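Local coordinates for hydroxylase (Rhodococcus sp., PDB 2OR0), which probably acts as a flavin-dependent monooxygenase of the acyl-CoA dehydrogenase superfamily, using reduced flavin and molecular oxygen to hydroxylate a substrate not yet identified, at residues 63-68 against 102-107; 244-249 against 319-324; 331-335 against 408-412. All blocks are in the same frame, centred on the assembly; numbering follows the deposited sequence. Where two conformers were deposited one is given.

The three contacts follow one another in series along the chain, and neighbouring centres lie about 16 Å apart. Contact 1 belongs to the N-terminal helical domain. Contact 2 sets the loop that enters helix 250-277 against the end of helix 292-324, and contact 3 sets the start of helix 331-356 against the last modelled residues. Contacts 1 and 2 meet where the indole NH of Trp107 probably bonds to the carbonyl of Leu245. Contacts 2 and 3 meet where Phe319 and Pro249 pack on Arg334. Contacts 1 and 3 stay about 10 Å apart at their nearest atoms; contact 2, which touches both, therefore lies between the N-terminal helices and the C-terminal bundle.

Contact 1. Residues 63-68 against 102-107; sequences IRLLQP and VGVHPW
Ile63 begins the contact by packing on the junction of helix 93-102 and helix 105-109, within the N-terminal all-helical domain of the acyl-CoA dehydrogenase fold. Each segment holds a type I beta turn, Arg64 to Gln67 in one and Val102 to His105 in the other, and no direct hydrogen bond links them. Ile63 chi1 of -51° sets CG1 beside the backbone N and leaves CG2 anti to it; Ile63 CG2 lies 4.0 Å from Val102 CG1, and the CG1 branch brings Ile63 CD1 to 4.0 Å from Gly103 N. The residue's carbonyl takes part as well, with Ile63 O 3.5 Å from Pro106 CG.

Next in contact along the turn is Leu66, whose side chain is directed at the second segment. Its CD1 comes to 3.6 Å from Gly103 O, at the one position of the second turn without a side chain. Leu66 CB rests 3.9 Å from Trp107 CB and near the plane of the indole, at the ring's edge; the indole NH itself is bonded to Leu245. A water sits between the backbones and accepts from Leu66 N at 2.9 Å. It also donates to the carbonyls of Ile63 and Gly103, but those two separations are unusually short, so its exact placement is doubtful.

Gln67 comes next, its CG anti to the backbone N (chi1 -165°) and its chain extended past Pro106. Gln67 OE1 is 3.8 Å from Pro106 CG, a plain packing distance, and the amide NE2 turns to the carbonyls of Tyr71 and Asn125. Trp121 of helix 114-121 covers this region, touching Gln67, Pro68 and Pro106. The last approach is made by a ring carbon at the end of the segment, Pro68 CD, 4.0 Å from Pro106 O.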
loop_
_atom_site.group_PDB
_atom_site.type_symbol
_atom_site.label_atom_id
_atom_site.label_comp_id
_atom_site.label_asym_id
_atom_site.label_seq_id
_atom_site.Cartn_x
_atom_site.Cartn_y
_atom_site.Cartn_z
ATOM N N ILE A 63 6.403 8.356 -6.235
ATOM C CA ILE A 63 5.015 8.147 -6.648
ATOM C C ILE A 63 4.897 7.920 -8.163
ATOM O O ILE A 63 3.913 7.351 -8.636
ATOM C CB ILE A 63 4.111 9.307 -6.161
ATOM C CG1 ILE A 63 4.325 9.553 -4.655
ATOM C CG2 ILE A 63 2.630 9.090 -6.548
ATOM C CD1 ILE A 63 4.038 8.360 -3.752
ATOM N N ARG A 64 5.922 8.321 -8.917
ATOM C CA ARG A 64 5.950 8.097 -10.360
ATOM C C ARG A 64 6.493 6.725 -10.799
ATOM O O ARG A 64 6.550 6.413 -12.014
ATOM C CB ARG A 64 6.728 9.227 -11.022
ATOM C CG ARG A 64 5.895 10.513 -11.080
ATOM C CD ARG A 64 6.588 11.601 -11.855
ATOM N NE ARG A 64 7.886 11.907 -11.271
ATOM C CZ ARG A 64 8.601 12.982 -11.577
ATOM N NH1 ARG A 64 8.127 13.868 -12.466
ATOM N NH2 ARG A 64 9.789 13.174 -10.990
ATOM N N LEU A 65 6.861 5.901 -9.818
ATOM C CA LEU A 65 7.372 4.548 -10.068
ATOM C C LEU A 65 6.554 3.735 -11.068
ATOM O O LEU A 65 7.117 3.129 -11.985
ATOM C CB LEU A 65 7.541 3.762 -8.755
ATOM C CG LEU A 65 8.736 4.137 -7.862
ATOM C CD1 LEU A 65 8.582 3.529 -6.463
ATOM C CD2 LEU A 65 10.049 3.717 -8.496
ATOM N N LEU A 66 5.235 3.733 -10.904
ATOM C CA LEU A 66 4.357 2.921 -11.733
ATOM C C LEU A 66 3.520 3.788 -12.682
ATOM O O LEU A 66 2.534 3.325 -13.246
ATOM C CB LEU A 66 3.436 2.066 -10.858
ATOM C CG LEU A 66 4.083 1.138 -9.816
ATOM C CD1 LEU A 66 3.000 0.568 -8.910
ATOM C CD2 LEU A 66 4.935 0.011 -10.478
ATOM N N GLN A 67 3.918 5.046 -12.830
ATOM C CA GLN A 67 3.221 6.006 -13.686
ATOM C C GLN A 67 3.636 5.809 -15.166
ATOM O O GLN A 67 4.782 5.429 -15.425
ATOM C CB GLN A 67 3.580 7.407 -13.214
ATOM C CG GLN A 67 2.693 8.530 -13.723
ATOM C CD GLN A 67 2.692 9.707 -12.770
ATOM O OE1 GLN A 67 2.564 9.529 -11.549
ATOM N NE2 GLN A 67 2.836 10.922 -13.311
ATOM N N PRO A 68 2.705 6.031 -16.128
ATOM C CA PRO A 68 3.089 6.008 -17.571
ATOM C C PRO A 68 4.212 6.989 -17.905
ATOM O O PRO A 68 4.284 8.073 -17.318
ATOM C CB PRO A 68 1.794 6.419 -18.303
ATOM C CG PRO A 68 0.688 6.068 -17.352
ATOM C CD PRO A 68 1.257 6.271 -15.948
ATOM N N VAL A 102 -0.514 5.583 -2.342
ATOM C CA VAL A 102 -0.620 6.665 -3.307
ATOM C C VAL A 102 0.141 6.245 -4.590
ATOM O O VAL A 102 -0.325 6.512 -5.698
ATOM C CB VAL A 102 -0.105 8.000 -2.726
ATOM C CG1 VAL A 102 -0.189 9.132 -3.739
ATOM C CG2 VAL A 102 -0.913 8.402 -1.483
ATOM N N GLY A 103 1.258 5.514 -4.412
ATOM C CA GLY A 103 2.047 4.967 -5.514
ATOM C C GLY A 103 1.400 3.945 -6.423
ATOM O O GLY A 103 1.874 3.726 -7.541
ATOM N N VAL A 104 0.336 3.298 -5.962
ATOM C CA VAL A 104 -0.372 2.343 -6.786
ATOM C C VAL A 104 -1.442 2.990 -7.693
ATOM O O VAL A 104 -1.852 2.414 -8.721
ATOM C CB VAL A 104 -0.973 1.218 -5.895
ATOM C CG1 VAL A 104 -2.101 0.489 -6.594
ATOM C CG2 VAL A 104 0.130 0.222 -5.545
ATOM N N HIS A 105 -1.912 4.172 -7.300
ATOM C CA HIS A 105 -2.988 4.840 -8.041
ATOM C C HIS A 105 -2.627 5.156 -9.518
ATOM O O HIS A 105 -3.485 4.959 -10.384
ATOM C CB HIS A 105 -3.514 6.062 -7.279
ATOM C CG HIS A 105 -4.044 5.731 -5.912
ATOM N ND1 HIS A 105 -3.808 6.520 -4.810
ATOM C CD2 HIS A 105 -4.759 4.671 -5.463
ATOM C CE1 HIS A 105 -4.371 5.975 -3.746
ATOM N NE2 HIS A 105 -4.950 4.849 -4.115
ATOM N N PRO A 106 -1.371 5.609 -9.798
ATOM C CA PRO A 106 -0.937 5.825 -11.183
ATOM C C PRO A 106 -0.972 4.547 -11.998
ATOM O O PRO A 106 -1.181 4.593 -13.211
ATOM C CB PRO A 106 0.511 6.288 -11.031
ATOM C CG PRO A 106 0.562 6.917 -9.684
ATOM C CD PRO A 106 -0.291 5.989 -8.861
ATOM N N TRP A 107 -0.781 3.405 -11.342
ATOM C CA TRP A 107 -0.820 2.141 -12.043
ATOM C C TRP A 107 -2.227 1.880 -12.607
ATOM O O TRP A 107 -2.382 1.512 -13.782
ATOM C CB TRP A 107 -0.311 0.996 -11.146
ATOM C CG TRP A 107 -0.336 -0.314 -11.844
ATOM C CD1 TRP A 107 0.648 -0.847 -12.654
ATOM C CD2 TRP A 107 -1.393 -1.277 -11.805
ATOM N NE1 TRP A 107 0.239 -2.072 -13.122
ATOM C CE2 TRP A 107 -1.007 -2.355 -12.629
ATOM C CE3 TRP A 107 -2.644 -1.328 -11.156
ATOM C CZ2 TRP A 107 -1.820 -3.477 -12.821
ATOM C CZ3 TRP A 107 -3.443 -2.435 -11.344
ATOM C CH2 TRP A 107 -3.032 -3.502 -12.161
HETATM O O HOH W 1 3.751 4.835 -8.639
#

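Contact 2. Residues 244-249 against 319-324; sequences PLFNMP and FYDKVD
Pro244 and Asp324 bring the two backbones together, with their CA atoms 5.4 Å apart, and a second approach follows at Met248 and Tyr320, where the CA separation is 6.7 Å. One partner is the final part of helix 292-324. The other is a short 3-10 turn, held by backbone bonds from Asn247 N to Pro244 O and from Met248 N to Leu245 O, which leads to Pro249 at the N-cap position of helix 250-277. No hydrogen bond joins the segments directly.

Tyr320 and Val323 bury the most surface on the helix side. Tyr320 has CG anti to its backbone N (chi1 -173°), which carries the ring out to Pro244, where Tyr320 CE1 lies 3.8 Å from Pro244 CB. Its hydroxyl shares a water with the turn, and this water, lying in the ring plane at the edge, accepts from Leu245 N at 2.9 Å. Val323 directs CG1 at the turn, 3.5 Å from Pro244 O and also against CB of Asn247. The amide of Asn247 is engaged by the carbonyls of Glu243 and Arg241.

Met248, a selenomethionine in this crystal, is bent at chi2 and chi3, which curls its end back to the helix backbone. Met248 SE stands 3.5 Å from Tyr320 N, and Met248 CE 3.7 Å from Phe319 CB, the two side chains crossing at about a right angle. Next along the chain, Pro249 CG meets Phe319 CD2 at 3.8 Å. Pro78 of helix 78-91 touches both Met248 and Tyr320.

Prolines, a valine, a selenomethionine and aromatic rings thus make nearly all of the interface, which implies that apolar packing, not direct polar bonding, dominates between the two segments, with one water joining the Leu245 NH to the Tyr320 hydroxyl as a polar link.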
loop_
_atom_site.group_PDB
_atom_site.type_symbol
_atom_site.label_atom_id
_atom_site.label_comp_id
_atom_site.label_asym_id
_atom_site.label_seq_id
_atom_site.Cartn_x
_atom_site.Cartn_y
_atom_site.Cartn_z
ATOM N N PRO A 244 3.915 -4.786 -20.255
ATOM C CA PRO A 244 3.530 -5.872 -19.350
ATOM C C PRO A 244 3.169 -5.371 -17.940
ATOM O O PRO A 244 2.277 -5.927 -17.330
ATOM C CB PRO A 244 4.759 -6.783 -19.329
ATOM C CG PRO A 244 5.457 -6.495 -20.665
ATOM C CD PRO A 244 5.274 -4.994 -20.800
ATOM N N LEU A 245 3.832 -4.314 -17.467
ATOM C CA LEU A 245 3.515 -3.756 -16.160
ATOM C C LEU A 245 2.006 -3.511 -16.030
ATOM O O LEU A 245 1.373 -3.968 -15.062
ATOM C CB LEU A 245 4.294 -2.477 -15.882
ATOM C CG LEU A 245 3.809 -1.730 -14.622
ATOM C CD1 LEU A 245 4.082 -2.531 -13.306
ATOM C CD2 LEU A 245 4.430 -0.371 -14.588
ATOM N N PHE A 246 1.429 -2.848 -17.031
ATOM C CA PHE A 246 0.033 -2.433 -16.961
ATOM C C PHE A 246 -0.935 -3.540 -17.226
ATOM O O PHE A 246 -2.143 -3.340 -17.134
ATOM C CB PHE A 246 -0.225 -1.218 -17.857
ATOM C CG PHE A 246 0.567 -0.039 -17.459
ATOM C CD1 PHE A 246 0.533 0.414 -16.138
ATOM C CD2 PHE A 246 1.383 0.613 -18.372
ATOM C CE1 PHE A 246 1.280 1.506 -15.746
ATOM C CE2 PHE A 246 2.129 1.713 -17.980
ATOM C CZ PHE A 246 2.078 2.157 -16.653
ATOM N N ASN A 247 -0.420 -4.727 -17.521
ATOM C CA ASN A 247 -1.298 -5.869 -17.653
ATOM C C ASN A 247 -1.224 -6.845 -16.491
ATOM O O ASN A 247 -1.761 -7.945 -16.567
ATOM C CB ASN A 247 -1.095 -6.568 -18.992
ATOM C CG ASN A 247 -1.521 -5.697 -20.158
ATOM O OD1 ASN A 247 -2.674 -5.756 -20.583
ATOM N ND2 ASN A 247 -0.598 -4.879 -20.667
HETATM N N MSE A 248 -0.547 -6.433 -15.422
HETATM C CA MSE A 248 -0.463 -7.247 -14.179
HETATM C C MSE A 248 -1.842 -7.393 -13.492
HETATM O O MSE A 248 -2.697 -6.527 -13.647
HETATM C CB MSE A 248 0.552 -6.617 -13.220
HETATM C CG MSE A 248 2.009 -6.718 -13.690
HETATM SE SE MSE A 248 2.724 -8.493 -13.399
HETATM C CE MSE A 248 2.786 -8.478 -11.393
ATOM N N PRO A 249 -2.078 -8.508 -12.748
ATOM C CA PRO A 249 -3.354 -8.574 -12.031
ATOM C C PRO A 249 -3.483 -7.480 -10.968
ATOM O O PRO A 249 -2.515 -7.212 -10.248
ATOM C CB PRO A 249 -3.306 -9.956 -11.360
ATOM C CG PRO A 249 -2.275 -10.749 -12.195
ATOM C CD PRO A 249 -1.264 -9.726 -12.538
ATOM N N PHE A 319 4.593 -13.503 -12.083
ATOM C CA PHE A 319 3.438 -12.950 -12.796
ATOM C C PHE A 319 3.941 -12.069 -13.949
ATOM O O PHE A 319 3.428 -12.148 -15.065
ATOM C CB PHE A 319 2.555 -12.131 -11.838
ATOM C CG PHE A 319 1.616 -12.966 -10.966
ATOM C CD1 PHE A 319 1.762 -14.349 -10.842
ATOM C CD2 PHE A 319 0.602 -12.330 -10.217
ATOM C CE1 PHE A 319 0.899 -15.108 -10.019
ATOM C CE2 PHE A 319 -0.267 -13.074 -9.403
ATOM C CZ PHE A 319 -0.118 -14.460 -9.304
ATOM N N TYR A 320 4.925 -11.226 -13.675
ATOM C CA TYR A 320 5.472 -10.371 -14.719
ATOM C C TYR A 320 6.012 -11.209 -15.892
ATOM O O TYR A 320 5.767 -10.859 -17.034
ATOM C CB TYR A 320 6.560 -9.451 -14.189
ATOM C CG TYR A 320 7.032 -8.425 -15.216
ATOM C CD1 TYR A 320 6.447 -7.161 -15.280
ATOM C CD2 TYR A 320 8.075 -8.723 -16.119
ATOM C CE1 TYR A 320 6.861 -6.222 -16.219
ATOM C CE2 TYR A 320 8.522 -7.772 -17.055
ATOM C CZ TYR A 320 7.903 -6.534 -17.101
ATOM O OH TYR A 320 8.311 -5.589 -18.012
ATOM N N ASP A 321 6.728 -12.299 -15.583
ATOM C CA ASP A 321 7.274 -13.207 -16.605
ATOM C C ASP A 321 6.201 -13.804 -17.493
ATOM O O ASP A 321 6.351 -13.786 -18.715
ATOM C CB ASP A 321 8.125 -14.323 -15.985
ATOM C CG ASP A 321 9.509 -13.846 -15.615
ATOM O OD1 ASP A 321 9.934 -12.795 -16.152
ATOM O OD2 ASP A 321 10.179 -14.510 -14.779
ATOM N N LYS A 322 5.137 -14.331 -16.884
ATOM C CA LYS A 322 3.980 -14.790 -17.644
ATOM C C LYS A 322 3.339 -13.700 -18.512
ATOM O O LYS A 322 3.040 -13.944 -19.685
ATOM C CB LYS A 322 2.941 -15.443 -16.722
ATOM C CG LYS A 322 3.411 -16.761 -16.183
ATOM C CD LYS A 322 2.462 -17.382 -15.180
ATOM C CE LYS A 322 2.890 -18.833 -14.882
ATOM N NZ LYS A 322 4.311 -18.909 -14.353
ATOM N N VAL A 323 3.132 -12.506 -17.957
ATOM C CA VAL A 323 2.573 -11.391 -18.735
ATOM C C VAL A 323 3.506 -10.962 -19.902
ATOM O O VAL A 323 3.037 -10.763 -21.018
ATOM C CB VAL A 323 2.183 -10.173 -17.857
ATOM C CG1 VAL A 323 1.648 -9.061 -18.705
ATOM C CG2 VAL A 323 1.129 -10.570 -16.808
ATOM N N ASP A 324 4.805 -10.846 -19.633
ATOM C CA ASP A 324 5.798 -10.544 -20.677
ATOM C C ASP A 324 5.778 -11.589 -21.798
ATOM O O ASP A 324 5.949 -11.238 -22.947
ATOM C CB ASP A 324 7.202 -10.439 -20.077
ATOM C CG ASP A 324 8.154 -9.595 -20.923
ATOM O OD1 ASP A 324 7.752 -9.028 -21.960
ATOM O OD2 ASP A 324 9.330 -9.479 -20.541
HETATM O O HOH W 2 6.429 -3.208 -18.285
#

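Contact 3. Residues 331-335 against 408-412; sequences FEERA and MRAMI. With ACT (acetate ion), chain E.
The ring of Phe331 is sandwiched between Arg409 and Ile412. Its CG is anti to the backbone N (chi1 176°), which projects the ring off the helix. Over one face the Arg409 guanidinium lies nearly flat, planes 18° apart, with Arg409 CZ 3.7 Å from the ring centroid: a cation-pi stack. Over the opposite face Ile412 CG2 makes a CH-pi contact, 3.9 Å from the centroid.

Arg334 bends at chi2 and chi3 so that NE meets Ile412 O at 2.9 Å (151° at the hydrogen), from above the carbonyl plane. Its NH2 donates to acetate OXT at 3.0 Å, and Arg409 NH2 donates to acetate O at 2.8 Å. The ion, probably from the crystallisation liquor, therefore bridges two like charges, which it is likely to screen; Arg409 also has a salt bridge to Glu403. Replacing Arg334 with a methionine would probably leave the Ile412 carbonyl with Ser251 but without its guanidinium partner, and would cost the acetate its bond from NH2 of this residue, leaving the one from Arg409.

Joined this way, the chain's last modelled residues dock on the first turn of helix 331-356, in the C-terminal helical domain of the acyl-CoA dehydrogenase fold.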
loop_
_atom_site.group_PDB
_atom_site.type_symbol
_atom_site.label_atom_id
_atom_site.label_comp_id
_atom_site.label_asym_id
_atom_site.label_seq_id
_atom_site.Cartn_x
_atom_site.Cartn_y
_atom_site.Cartn_z
ATOM N N PHE A 331 -6.955 -17.893 -12.290
ATOM C CA PHE A 331 -7.630 -17.563 -11.030
ATOM C C PHE A 331 -6.887 -18.226 -9.864
ATOM O O PHE A 331 -6.569 -17.532 -8.918
ATOM C CB PHE A 331 -9.117 -17.981 -11.057
ATOM C CG PHE A 331 -9.843 -17.747 -9.750
ATOM C CD1 PHE A 331 -10.443 -16.536 -9.482
ATOM C CD2 PHE A 331 -9.911 -18.743 -8.787
ATOM C CE1 PHE A 331 -11.124 -16.314 -8.254
ATOM C CE2 PHE A 331 -10.575 -18.522 -7.552
ATOM C CZ PHE A 331 -11.176 -17.307 -7.305
ATOM N N GLU A 332 -6.584 -19.528 -9.974
ATOM C CA GLU A 332 -5.801 -20.277 -8.965
ATOM C C GLU A 332 -4.450 -19.624 -8.667
ATOM O O GLU A 332 -4.078 -19.472 -7.510
ATOM C CB GLU A 332 -5.597 -21.756 -9.353
ATOM C CG GLU A 332 -4.829 -22.601 -8.262
ATOM C CD GLU A 332 -4.634 -24.094 -8.616
ATOM O OE1 GLU A 332 -5.386 -24.637 -9.465
ATOM O OE2 GLU A 332 -3.723 -24.736 -8.042
ATOM N N GLU A 333 -3.739 -19.215 -9.718
ATOM C CA GLU A 333 -2.496 -18.499 -9.565
ATOM C C GLU A 333 -2.694 -17.190 -8.818
ATOM O O GLU A 333 -1.905 -16.847 -7.937
ATOM C CB GLU A 333 -1.838 -18.246 -10.928
ATOM C CG GLU A 333 -1.203 -19.507 -11.532
ATOM C CD GLU A 333 -0.618 -19.286 -12.950
ATOM O OE1 GLU A 333 -1.068 -18.368 -13.678
ATOM O OE2 GLU A 333 0.301 -20.045 -13.327
ATOM N N ARG A 334 -3.742 -16.453 -9.175
ATOM C CA ARG A 334 -4.038 -15.210 -8.483
ATOM C C ARG A 334 -4.371 -15.422 -6.995
ATOM O O ARG A 334 -3.962 -14.631 -6.155
ATOM C CB ARG A 334 -5.137 -14.446 -9.212
ATOM C CG ARG A 334 -4.624 -13.597 -10.399
ATOM C CD ARG A 334 -5.644 -13.574 -11.558
ATOM N NE ARG A 334 -6.952 -13.056 -11.148
ATOM C CZ ARG A 334 -8.116 -13.425 -11.681
ATOM N NH1 ARG A 334 -8.144 -14.327 -12.657
ATOM N NH2 ARG A 334 -9.256 -12.888 -11.239
ATOM N N ALA A 335 -5.105 -16.484 -6.711
ATOM C CA ALA A 335 -5.597 -16.825 -5.374
ATOM C C ALA A 335 -4.413 -17.190 -4.479
ATOM O O ALA A 335 -4.328 -16.759 -3.314
ATOM C CB ALA A 335 -6.582 -18.003 -5.452
HETATM N N MSE A 408 -16.557 -15.398 -2.049
HETATM C CA MSE A 408 -15.304 -16.115 -1.876
HETATM C C MSE A 408 -14.350 -15.928 -3.064
HETATM O O MSE A 408 -13.199 -16.388 -3.018
HETATM C CB MSE A 408 -15.576 -17.588 -1.585
HETATM C CG MSE A 408 -16.056 -17.837 -0.145
HETATM SE SE MSE A 408 -14.615 -18.421 1.053
HETATM C CE MSE A 408 -14.087 -19.938 -0.063
ATOM N N ARG A 409 -14.814 -15.236 -4.112
ATOM C CA ARG A 409 -13.934 -14.865 -5.243
ATOM C C ARG A 409 -13.410 -13.444 -5.125
ATOM O O ARG A 409 -12.584 -13.036 -5.924
ATOM C CB ARG A 409 -14.616 -15.025 -6.621
ATOM C CG ARG A 409 -15.047 -16.441 -6.936
ATOM C CD ARG A 409 -15.678 -16.575 -8.344
ATOM N NE ARG A 409 -14.680 -16.638 -9.417
ATOM C CZ ARG A 409 -14.033 -17.748 -9.777
ATOM N NH1 ARG A 409 -14.256 -18.897 -9.159
ATOM N NH2 ARG A 409 -13.151 -17.707 -10.755
ATOM N N ALA A 410 -13.902 -12.677 -4.153
ATOM C CA ALA A 410 -13.513 -11.270 -4.012
ATOM C C ALA A 410 -12.004 -11.092 -3.824
ATOM O O ALA A 410 -11.350 -11.953 -3.231
ATOM C CB ALA A 410 -14.276 -10.613 -2.840
HETATM N N MSE A 411 -11.483 -9.974 -4.334
HETATM C CA MSE A 411 -10.071 -9.592 -4.234
HETATM C C MSE A 411 -9.026 -10.588 -4.806
HETATM O O MSE A 411 -7.862 -10.567 -4.394
HETATM C CB MSE A 411 -9.690 -9.149 -2.809
HETATM C CG MSE A 411 -9.850 -7.653 -2.522
HETATM SE SE MSE A 411 -8.698 -6.427 -3.536
HETATM C CE MSE A 411 -7.121 -7.478 -3.804
ATOM N N ILE A 412 -9.455 -11.428 -5.748
ATOM C CA ILE A 412 -8.578 -12.358 -6.497
ATOM C C ILE A 412 -8.662 -12.067 -8.017
ATOM O O ILE A 412 -7.638 -11.721 -8.639
ATOM C CB ILE A 412 -8.932 -13.844 -6.227
ATOM C CG1 ILE A 412 -8.730 -14.189 -4.737
ATOM C CG2 ILE A 412 -8.129 -14.782 -7.154
ATOM C CD1 ILE A 412 -9.554 -15.395 -4.251
HETATM C C ACT E . -12.434 -14.422 -12.147
HETATM O O ACT E . -12.406 -15.625 -12.480
HETATM O OXT ACT E . -11.662 -13.683 -12.795
HETATM C CH3 ACT E . -13.319 -13.894 -11.054
#